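Local structure of acyl-ACP thioesterase (Bacteroides thetaiotaomicron, 2ESS) at residues F18-N23 with P73-K78; E86-L91 with D137-E142; I179-H184 with A208-G213. The protein probably hydrolyses the thioester of fatty acyl chains carried on acyl carrier protein, releasing free fatty acids, and binds calcium. One frame throughout, in Å; residues are numbered along the deposited sequence.

How the contacts relate
The three contacts follow one another in series along the chain, each closing before the next opens. Strand 78-88 joins contacts 1 and 2: it begins at the end of segment 73-78 and its far end lies in contact 2, with about 33 Å between the two centres. Contact 3 belongs to the C-terminal hot-dog domain, its centre about 24 Å from that of contact 1 and 29 Å from that of contact 2, across the chain's centre from the latter. One antiparallel sheet runs through both halves. Contacts 1 and 3 also touch the second subunit, whereas contact 2 does not. Contact 3 comes nearest a calcium ion, the E209 side chain lying about 6 Å from it, against about 8 Å for Q75 of contact 1.

Contact 1: F18-N23 with P73-K78; sequences FHVDFN and PYQYEK
V20 and Q75 make the main van der Waals approach between the loops 18-23 and 73-78, their side chains crossing at about a right angle. The two methyls of V20 divide the work: CG1 rests over the backbone of Q75, 4.0 Å from its CA, while CG2 meets the amide oxygen OE1 of Q75 at 3.6 Å. Q75 gets there on an extended chain, with CG anti to the backbone N (chi1 -171°). V20 is buried, yet the two segments together bury just 159 Å².

A second touch, covering less surface, is polar against aromatic. The carbonyl O of N23 stands 3.6 Å from CE1 of Y74, approaching the ring obliquely.

Hydrogen bonds shape each loop from within. D21 OD1 accepts from N23 N at 2.9 Å, forming an Asx turn, and is met from above the carboxylate plane. In the other loop, Y74 to E77 form a type II turn, closed by E77 N to Y74 O; E77 OE1 in return takes the N-H of Y74 at 3.0 Å in a nearly straight bond (173°).

I172 of the second subunit packs against Y74 and Q75, and the OH of Y167 of that subunit hydrogen-bonds to D21 OD2. Segment 18-23 lies between strand 9-14 and helix 28-45, with N23 ND2 bonded to Y194 O on helix 191-196; segment 73-78 lies between strands 58-69 and 78-88, which K78 begins.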
loop_
_atom_site.group_PDB
_atom_site.type_symbol
_atom_site.label_atom_id
_atom_site.label_comp_id
_atom_site.label_asym_id
_atom_site.label_seq_id
_atom_site.Cartn_x
_atom_site.Cartn_y
_atom_site.Cartn_z
ATOM N N PHE A 18 4.459 7.353 -0.543
ATOM C CA PHE A 18 4.644 5.946 -0.928
ATOM C C PHE A 18 3.468 5.401 -1.701
ATOM O O PHE A 18 3.437 4.227 -2.043
ATOM C CB PHE A 18 4.987 5.091 0.314
ATOM C CG PHE A 18 6.306 5.446 0.933
ATOM C CD1 PHE A 18 7.429 5.637 0.142
ATOM C CD2 PHE A 18 6.432 5.616 2.291
ATOM C CE1 PHE A 18 8.631 5.989 0.698
ATOM C CE2 PHE A 18 7.645 5.965 2.836
ATOM C CZ PHE A 18 8.736 6.149 2.037
ATOM N N HIS A 19 2.490 6.267 -1.966
ATOM C CA HIS A 19 1.290 5.925 -2.694
ATOM C C HIS A 19 1.191 6.635 -4.048
ATOM O O HIS A 19 0.132 6.591 -4.663
ATOM C CB HIS A 19 0.081 6.316 -1.855
ATOM C CG HIS A 19 -0.133 5.422 -0.673
ATOM N ND1 HIS A 19 -1.038 5.713 0.325
ATOM C CD2 HIS A 19 0.435 4.233 -0.341
ATOM C CE1 HIS A 19 -1.017 4.739 1.220
ATOM N NE2 HIS A 19 -0.135 3.830 0.838
ATOM N N VAL A 20 2.268 7.280 -4.487
ATOM C CA VAL A 20 2.301 7.918 -5.799
ATOM C C VAL A 20 3.367 7.325 -6.685
ATOM O O VAL A 20 4.286 6.683 -6.202
ATOM C CB VAL A 20 2.495 9.452 -5.703
ATOM C CG1 VAL A 20 1.348 10.078 -4.892
ATOM C CG2 VAL A 20 3.946 9.809 -5.216
ATOM N N ASP A 21 3.246 7.550 -7.998
ATOM C CA ASP A 21 4.203 7.046 -8.981
ATOM C C ASP A 21 5.317 8.035 -9.270
ATOM O O ASP A 21 5.432 9.070 -8.594
ATOM C CB ASP A 21 3.492 6.606 -10.274
ATOM C CG ASP A 21 2.781 7.774 -11.031
ATOM O OD1 ASP A 21 3.119 8.967 -10.831
ATOM O OD2 ASP A 21 1.865 7.447 -11.833
ATOM N N PHE A 22 6.150 7.709 -10.264
ATOM C CA PHE A 22 7.296 8.536 -10.567
ATOM C C PHE A 22 6.937 9.924 -11.098
ATOM O O PHE A 22 7.797 10.803 -11.082
ATOM C CB PHE A 22 8.288 7.843 -11.503
ATOM C CG PHE A 22 7.791 7.684 -12.899
ATOM C CD1 PHE A 22 8.007 8.679 -13.849
ATOM C CD2 PHE A 22 7.081 6.549 -13.268
ATOM C CE1 PHE A 22 7.551 8.536 -15.147
ATOM C CE2 PHE A 22 6.637 6.393 -14.582
ATOM C CZ PHE A 22 6.860 7.386 -15.518
ATOM N N ASN A 23 5.687 10.119 -11.521
ATOM C CA ASN A 23 5.197 11.482 -11.868
ATOM C C ASN A 23 4.500 12.186 -10.680
ATOM O O ASN A 23 3.963 13.282 -10.836
ATOM C CB ASN A 23 4.230 11.458 -13.039
ATOM C CG ASN A 23 4.872 11.014 -14.359
ATOM O OD1 ASN A 23 5.961 11.435 -14.732
ATOM N ND2 ASN A 23 4.158 10.128 -15.065
ATOM N N PRO A 73 -4.992 12.642 -8.179
ATOM C CA PRO A 73 -4.374 13.544 -7.188
ATOM C C PRO A 73 -2.835 13.519 -7.169
ATOM O O PRO A 73 -2.237 12.467 -7.403
ATOM C CB PRO A 73 -4.878 12.985 -5.863
ATOM C CG PRO A 73 -6.049 12.231 -6.169
ATOM C CD PRO A 73 -5.921 11.697 -7.567
ATOM N N TYR A 74 -2.230 14.652 -6.846
ATOM C CA TYR A 74 -0.780 14.783 -6.732
ATOM C C TYR A 74 -0.275 14.595 -5.295
ATOM O O TYR A 74 -0.995 14.827 -4.320
ATOM C CB TYR A 74 -0.349 16.147 -7.276
ATOM C CG TYR A 74 1.140 16.347 -7.412
ATOM C CD1 TYR A 74 1.813 15.918 -8.543
ATOM C CD2 TYR A 74 1.872 16.985 -6.414
ATOM C CE1 TYR A 74 3.186 16.119 -8.690
ATOM C CE2 TYR A 74 3.258 17.180 -6.538
ATOM C CZ TYR A 74 3.907 16.737 -7.684
ATOM O OH TYR A 74 5.253 16.923 -7.846
ATOM N N GLN A 75 0.986 14.184 -5.173
ATOM C CA GLN A 75 1.619 13.958 -3.892
ATOM C C GLN A 75 1.324 15.096 -2.924
ATOM O O GLN A 75 1.467 16.256 -3.275
ATOM C CB GLN A 75 3.136 13.815 -4.072
ATOM C CG GLN A 75 3.832 13.378 -2.824
ATOM C CD GLN A 75 5.326 13.190 -3.021
ATOM O OE1 GLN A 75 5.796 12.077 -3.183
ATOM N NE2 GLN A 75 6.058 14.280 -3.046
ATOM N N TYR A 76 0.889 14.728 -1.720
ATOM C CA TYR A 76 0.516 15.652 -0.639
ATOM C C TYR A 76 -0.762 16.496 -0.806
ATOM O O TYR A 76 -1.093 17.261 0.085
ATOM C CB TYR A 76 1.671 16.568 -0.263
ATOM C CG TYR A 76 2.823 15.855 0.365
ATOM C CD1 TYR A 76 2.646 15.050 1.496
ATOM C CD2 TYR A 76 4.080 15.981 -0.164
ATOM C CE1 TYR A 76 3.720 14.406 2.075
ATOM C CE2 TYR A 76 5.152 15.347 0.391
ATOM C CZ TYR A 76 4.979 14.567 1.496
ATOM O OH TYR A 76 6.091 13.966 2.012
ATOM N N GLU A 77 -1.499 16.314 -1.897
ATOM C CA GLU A 77 -2.766 17.000 -2.062
ATOM C C GLU A 77 -3.860 16.253 -1.333
ATOM O O GLU A 77 -3.862 15.027 -1.271
ATOM C CB GLU A 77 -3.174 17.074 -3.519
ATOM C CG GLU A 77 -2.299 17.878 -4.392
ATOM C CD GLU A 77 -2.892 18.056 -5.801
ATOM O OE1 GLU A 77 -3.727 17.196 -6.289
ATOM O OE2 GLU A 77 -2.506 19.074 -6.411
ATOM N N LYS A 78 -4.802 17.018 -0.807
ATOM C CA LYS A 78 -6.035 16.477 -0.314
ATOM C C LYS A 78 -6.884 16.067 -1.494
ATOM O O LYS A 78 -6.824 16.666 -2.571
ATOM C CB LYS A 78 -6.794 17.523 0.486
ATOM C CG LYS A 78 -6.140 17.884 1.818
ATOM C CD LYS A 78 -6.911 19.035 2.480
ATOM C CE LYS A 78 -6.163 19.605 3.666
ATOM N NZ LYS A 78 -6.690 20.956 3.999
#

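Contact 2: E86-L91 with D137-E142; sequences ENVYRL and DYICDE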
loop_
_atom_site.group_PDB
_atom_site.type_symbol
_atom_site.label_atom_id
_atom_site.label_comp_id
_atom_site.label_asym_id
_atom_site.label_seq_id
_atom_site.Cartn_x
_atom_site.Cartn_y
_atom_site.Cartn_z
ATOM N N GLU A 86 -26.254 2.769 -6.290
ATOM C CA GLU A 86 -27.092 3.165 -7.419
ATOM C C GLU A 86 -28.256 2.218 -7.635
ATOM O O GLU A 86 -29.373 2.657 -7.882
ATOM C CB GLU A 86 -26.266 3.258 -8.700
ATOM C CG GLU A 86 -27.110 3.574 -9.891
ATOM C CD GLU A 86 -26.289 3.695 -11.159
ATOM O OE1 GLU A 86 -25.598 2.701 -11.517
ATOM O OE2 GLU A 86 -26.363 4.776 -11.783
ATOM N N ASN A 87 -27.989 0.918 -7.565
ATOM C CA ASN A 87 -29.036 -0.107 -7.738
ATOM C C ASN A 87 -28.791 -1.315 -6.880
ATOM O O ASN A 87 -27.660 -1.705 -6.673
ATOM C CB ASN A 87 -29.067 -0.636 -9.187
ATOM C CG ASN A 87 -29.783 0.304 -10.152
ATOM O OD1 ASN A 87 -29.203 0.721 -11.153
ATOM N ND2 ASN A 87 -31.056 0.625 -9.857
ATOM N N VAL A 88 -29.875 -1.947 -6.465
ATOM C CA VAL A 88 -29.827 -3.223 -5.789
ATOM C C VAL A 88 -30.708 -4.122 -6.642
ATOM O O VAL A 88 -31.927 -4.015 -6.613
ATOM C CB VAL A 88 -30.338 -3.155 -4.324
ATOM C CG1 VAL A 88 -30.425 -4.566 -3.703
ATOM C CG2 VAL A 88 -29.401 -2.248 -3.498
ATOM N N TYR A 89 -30.049 -4.948 -7.443
ATOM C CA TYR A 89 -30.701 -5.920 -8.291
ATOM C C TYR A 89 -30.818 -7.257 -7.592
ATOM O O TYR A 89 -30.286 -7.422 -6.530
ATOM C CB TYR A 89 -29.889 -6.101 -9.565
ATOM C CG TYR A 89 -29.862 -4.899 -10.475
ATOM C CD1 TYR A 89 -30.922 -3.998 -10.551
ATOM C CD2 TYR A 89 -28.811 -4.731 -11.343
ATOM C CE1 TYR A 89 -30.883 -2.928 -11.451
ATOM C CE2 TYR A 89 -28.767 -3.700 -12.211
ATOM C CZ TYR A 89 -29.798 -2.809 -12.278
ATOM O OH TYR A 89 -29.667 -1.785 -13.182
ATOM N N ARG A 90 -31.521 -8.213 -8.195
ATOM C CA ARG A 90 -31.694 -9.537 -7.559
ATOM C C ARG A 90 -30.378 -10.237 -7.290
ATOM O O ARG A 90 -30.182 -10.820 -6.222
ATOM C CB ARG A 90 -32.578 -10.441 -8.401
ATOM C CG ARG A 90 -34.057 -10.027 -8.435
ATOM C CD ARG A 90 -34.665 -9.804 -7.042
ATOM N NE ARG A 90 -34.279 -10.876 -6.125
ATOM C CZ ARG A 90 -34.852 -12.075 -6.079
ATOM N NH1 ARG A 90 -35.874 -12.363 -6.896
ATOM N NH2 ARG A 90 -34.402 -12.984 -5.196
ATOM N N LEU A 91 -29.449 -10.145 -8.236
ATOM C CA LEU A 91 -28.176 -10.871 -8.128
ATOM C C LEU A 91 -26.955 -10.003 -7.857
ATOM O O LEU A 91 -25.913 -10.512 -7.427
ATOM C CB LEU A 91 -27.970 -11.741 -9.410
ATOM C CG LEU A 91 -29.103 -12.739 -9.683
ATOM C CD1 LEU A 91 -29.037 -13.334 -11.099
ATOM C CD2 LEU A 91 -29.106 -13.813 -8.617
ATOM N N ASP A 137 -32.970 1.267 1.355
ATOM C CA ASP A 137 -33.195 2.612 1.835
ATOM C C ASP A 137 -32.150 3.625 1.349
ATOM O O ASP A 137 -32.372 4.828 1.427
ATOM C CB ASP A 137 -33.255 2.628 3.373
ATOM C CG ASP A 137 -34.310 1.662 3.950
ATOM O OD1 ASP A 137 -35.326 1.351 3.292
ATOM O OD2 ASP A 137 -34.114 1.194 5.084
ATOM N N TYR A 138 -31.015 3.142 0.841
ATOM C CA TYR A 138 -29.904 4.005 0.465
ATOM C C TYR A 138 -29.675 4.102 -1.059
ATOM O O TYR A 138 -28.715 4.746 -1.510
ATOM C CB TYR A 138 -28.637 3.556 1.185
ATOM C CG TYR A 138 -28.722 3.812 2.679
ATOM C CD1 TYR A 138 -28.437 5.076 3.210
ATOM C CD2 TYR A 138 -29.105 2.802 3.544
ATOM C CE1 TYR A 138 -28.528 5.301 4.583
ATOM C CE2 TYR A 138 -29.230 3.014 4.880
ATOM C CZ TYR A 138 -28.927 4.254 5.407
ATOM O OH TYR A 138 -29.023 4.423 6.765
ATOM N N ILE A 139 -30.577 3.513 -1.845
ATOM C CA ILE A 139 -30.521 3.666 -3.305
ATOM C C ILE A 139 -30.626 5.157 -3.664
ATOM O O ILE A 139 -31.518 5.854 -3.207
ATOM C CB ILE A 139 -31.608 2.835 -4.023
ATOM C CG1 ILE A 139 -31.265 1.346 -3.924
ATOM C CG2 ILE A 139 -31.712 3.263 -5.498
ATOM C CD1 ILE A 139 -32.429 0.425 -4.004
ATOM N N CYS A 140 -29.699 5.627 -4.487
ATOM C CA CYS A 140 -29.440 7.017 -4.639
ATOM C C CYS A 140 -29.230 7.302 -6.126
ATOM O O CYS A 140 -28.540 6.540 -6.835
ATOM C CB CYS A 140 -28.177 7.335 -3.819
ATOM S SG CYS A 140 -27.444 8.953 -4.045
ATOM N N ASP A 141 -29.787 8.427 -6.563
ATOM C CA ASP A 141 -29.790 8.840 -7.969
ATOM C C ASP A 141 -28.629 9.775 -8.362
ATOM O O ASP A 141 -28.659 10.376 -9.425
ATOM C CB ASP A 141 -31.146 9.512 -8.310
ATOM C CG ASP A 141 -31.336 10.893 -7.639
ATOM O OD1 ASP A 141 -30.469 11.355 -6.844
ATOM O OD2 ASP A 141 -32.378 11.530 -7.913
ATOM N N GLU A 142 -27.614 9.913 -7.525
ATOM C CA GLU A 142 -26.456 10.755 -7.854
ATOM C C GLU A 142 -25.826 10.346 -9.209
ATOM O O GLU A 142 -25.652 9.169 -9.484
ATOM C CB GLU A 142 -25.437 10.629 -6.722
ATOM C CG GLU A 142 -24.174 11.457 -6.853
ATOM C CD GLU A 142 -24.438 12.956 -6.730
ATOM O OE1 GLU A 142 -23.536 13.719 -7.126
ATOM O OE2 GLU A 142 -25.525 13.361 -6.244
HETATM O O HOH W 1 -24.802 6.820 -10.269
#
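I139 and E86 make the closest approach here: the CG2 methyl of I139 comes to 3.4 Å from the carbonyl O of E86. The same isoleucine reaches V88 with its other branch, where CD1 lies 4.1 Å from V88 CG2. Rotation about the first torsion explains this division. I139 CG1 is anti to its own carbonyl carbon (chi1 -71°), which carries CD1 to the valine, while CG2 is anti to the backbone N and lies over the strand's peptide. The two branched side chains cross obliquely, and the CB of V88 points toward the loop. Beside them the backbones come together, E86 CA standing 3.7 Å from C140 O; C140 itself is buried and is tied by a backbone bond to V85, the preceding strand residue. E86 and N87 both face D94 of strand 92-100 in a classic beta bulge.

The other side of the contact is looser and reached through water. The side chain of E86 sets out away from the loop on an extended chain, and a water lies between it and the second segment and may bridge them. This water lies 3.0 Å from E86 OE2 and 2.6 Å from the carbonyl O of E142, each within donating distance, although more acceptors surround it than it has protons. The other carboxylate oxygen, E86 OE1, is held by a salt bridge to R111. Within the loop, E142 N makes a weak bond to C140 SG at 3.6 Å.

Directly between the segments, then, the contact is one of van der Waals packing: methyl against carbonyl, methyl against methyl and backbone CA against carbonyl. Any polar link between the two segments appears to pass through this water, and the carboxylate's charge is probably balanced chiefly by R111.

Contact 3: I179-H184 with A208-G213; sequences IRYIEH and AESYFG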
loop_
_atom_site.group_PDB
_atom_site.type_symbol
_atom_site.label_atom_id
_atom_site.label_comp_id
_atom_site.label_asym_id
_atom_site.label_seq_id
_atom_site.Cartn_x
_atom_site.Cartn_y
_atom_site.Cartn_z
ATOM N N ILE A 179 -6.342 -5.614 -5.098
ATOM C CA ILE A 179 -5.440 -4.515 -5.404
ATOM C C ILE A 179 -4.108 -5.000 -5.947
ATOM O O ILE A 179 -3.501 -4.344 -6.784
ATOM C CB ILE A 179 -5.210 -3.642 -4.139
ATOM C CG1 ILE A 179 -6.541 -3.106 -3.639
ATOM C CG2 ILE A 179 -4.309 -2.472 -4.427
ATOM C CD1 ILE A 179 -7.388 -2.504 -4.718
ATOM N N ARG A 180 -3.636 -6.141 -5.464
ATOM C CA ARG A 180 -2.390 -6.683 -5.933
ATOM C C ARG A 180 -2.491 -7.077 -7.391
ATOM O O ARG A 180 -1.533 -6.902 -8.123
ATOM C CB ARG A 180 -1.965 -7.879 -5.084
ATOM C CG ARG A 180 -1.547 -7.461 -3.676
ATOM C CD ARG A 180 -0.187 -6.825 -3.708
ATOM N NE ARG A 180 0.078 -6.065 -2.497
ATOM C CZ ARG A 180 1.252 -5.486 -2.235
ATOM N NH1 ARG A 180 2.269 -5.604 -3.088
ATOM N NH2 ARG A 180 1.421 -4.802 -1.110
ATOM N N TYR A 181 -3.653 -7.557 -7.840
ATOM C CA TYR A 181 -3.817 -7.806 -9.272
ATOM C C TYR A 181 -3.650 -6.541 -10.116
ATOM O O TYR A 181 -3.078 -6.605 -11.195
ATOM C CB TYR A 181 -5.166 -8.397 -9.583
ATOM C CG TYR A 181 -5.400 -9.827 -9.187
ATOM C CD1 TYR A 181 -4.700 -10.890 -9.793
ATOM C CD2 TYR A 181 -6.368 -10.141 -8.244
ATOM C CE1 TYR A 181 -4.970 -12.230 -9.452
ATOM C CE2 TYR A 181 -6.641 -11.471 -7.904
ATOM C CZ TYR A 181 -5.952 -12.509 -8.515
ATOM O OH TYR A 181 -6.297 -13.799 -8.136
ATOM N N ILE A 182 -4.218 -5.429 -9.649
ATOM C CA ILE A 182 -4.066 -4.128 -10.314
ATOM C C ILE A 182 -2.598 -3.738 -10.467
ATOM O O ILE A 182 -2.147 -3.417 -11.582
ATOM C CB ILE A 182 -4.833 -3.016 -9.567
ATOM C CG1 ILE A 182 -6.340 -3.330 -9.584
ATOM C CG2 ILE A 182 -4.570 -1.648 -10.208
ATOM C CD1 ILE A 182 -7.222 -2.285 -8.828
ATOM N N GLU A 183 -1.849 -3.770 -9.367
ATOM C CA GLU A 183 -0.412 -3.485 -9.405
ATOM C C GLU A 183 0.346 -4.354 -10.402
ATOM O O GLU A 183 1.161 -3.853 -11.171
ATOM C CB GLU A 183 0.233 -3.692 -8.039
ATOM C CG GLU A 183 -0.152 -2.636 -6.980
ATOM C CD GLU A 183 0.566 -2.851 -5.610
ATOM O OE1 GLU A 183 1.575 -3.626 -5.579
ATOM O OE2 GLU A 183 0.118 -2.239 -4.592
ATOM N N HIS A 184 0.105 -5.666 -10.377
ATOM C CA HIS A 184 0.837 -6.542 -11.305
ATOM C C HIS A 184 0.485 -6.269 -12.786
ATOM O O HIS A 184 1.333 -6.329 -13.638
ATOM C CB HIS A 184 0.636 -8.014 -10.937
ATOM C CG HIS A 184 1.186 -8.367 -9.586
ATOM N ND1 HIS A 184 2.491 -8.103 -9.221
ATOM C CD2 HIS A 184 0.602 -8.942 -8.507
ATOM C CE1 HIS A 184 2.682 -8.498 -7.972
ATOM N NE2 HIS A 184 1.554 -9.016 -7.521
ATOM N N ALA A 208 -11.900 -15.478 -10.568
ATOM C CA ALA A 208 -11.599 -16.619 -9.729
ATOM C C ALA A 208 -10.419 -16.247 -8.853
ATOM O O ALA A 208 -9.788 -15.195 -9.060
ATOM C CB ALA A 208 -11.281 -17.818 -10.549
ATOM N N GLU A 209 -10.120 -17.107 -7.888
ATOM C CA GLU A 209 -9.135 -16.821 -6.858
ATOM C C GLU A 209 -7.818 -17.476 -7.174
ATOM O O GLU A 209 -7.781 -18.522 -7.799
ATOM C CB GLU A 209 -9.618 -17.304 -5.478
ATOM C CG GLU A 209 -10.907 -16.702 -5.020
ATOM C CD GLU A 209 -10.842 -15.189 -4.685
ATOM O OE1 GLU A 209 -9.813 -14.523 -4.950
ATOM O OE2 GLU A 209 -11.847 -14.655 -4.144
ATOM N N SER A 210 -6.743 -16.826 -6.725
ATOM C CA SER A 210 -5.381 -17.356 -6.758
ATOM C C SER A 210 -4.862 -17.424 -5.333
ATOM O O SER A 210 -5.247 -16.612 -4.488
ATOM C CB SER A 210 -4.450 -16.427 -7.542
ATOM O OG SER A 210 -4.867 -16.370 -8.881
ATOM N N TYR A 211 -3.959 -18.365 -5.105
ATOM C CA TYR A 211 -3.415 -18.650 -3.788
ATOM C C TYR A 211 -1.889 -18.497 -3.795
ATOM O O TYR A 211 -1.238 -18.408 -4.862
ATOM C CB TYR A 211 -3.776 -20.073 -3.406
ATOM C CG TYR A 211 -5.259 -20.313 -3.526
ATOM C CD1 TYR A 211 -6.129 -19.842 -2.570
ATOM C CD2 TYR A 211 -5.789 -20.965 -4.631
ATOM C CE1 TYR A 211 -7.516 -20.040 -2.693
ATOM C CE2 TYR A 211 -7.168 -21.166 -4.767
ATOM C CZ TYR A 211 -8.017 -20.699 -3.798
ATOM O OH TYR A 211 -9.364 -20.903 -3.930
ATOM N N PHE A 212 -1.325 -18.511 -2.602
ATOM C CA PHE A 212 0.121 -18.427 -2.443
ATOM C C PHE A 212 0.805 -19.542 -3.213
ATOM O O PHE A 212 0.395 -20.693 -3.122
ATOM C CB PHE A 212 0.516 -18.546 -0.970
ATOM C CG PHE A 212 1.999 -18.677 -0.768
ATOM C CD1 PHE A 212 2.620 -19.938 -0.817
ATOM C CD2 PHE A 212 2.764 -17.555 -0.556
ATOM C CE1 PHE A 212 4.010 -20.070 -0.665
ATOM C CE2 PHE A 212 4.143 -17.658 -0.398
ATOM C CZ PHE A 212 4.774 -18.921 -0.445
ATOM N N GLY A 213 1.867 -19.208 -3.939
ATOM C CA GLY A 213 2.574 -20.188 -4.743
ATOM C C GLY A 213 2.041 -20.442 -6.150
ATOM O O GLY A 213 2.745 -21.067 -6.955
HETATM O O HOH W 2 -7.418 -14.040 -5.878
#
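Y181 and S210 are brought together by matching first torsions: in each, the side-chain atom beyond CB is anti to its own carbonyl carbon (chi1 -73° in Y181, -64° in S210), which sends the phenol outward from the helix and turns the serine OG to meet it. The setting is the C-terminal hot-dog domain, where helix 178-186 packs on the antiparallel sheet and segment 208-213 lies in the loop between strands 199-206 and 215-224. The backbones remain well apart, Y181 CA and S210 CA being 10.0 Å from each other, so the tyrosine spans the distance. Its side chain packs on M204, V240 and C241 of the sheet.

At the far end, S210 OG donates to Y181 OH at 3.0 Å, approaching at the ring's edge and near its plane. The phenol in turn donates to a water 2.5 Å from its OH. With a phenylalanine here, the S210 hydroxyl would probably be left without its acceptor and the water without one of its donors.

E209 lies beside the calcium site: the nearest atoms of its side chain are about 3 Å from the side chain of H175, which binds calcium together with D171, and about 6 Å from the calcium ion. Y181 is thus linked through the water to E209, which packs beside the calcium ligand H175; it does not itself coordinate the ion. The same water also donates to E209 OE1 at 2.6 Å and accepts from S210 N at 3.0 Å.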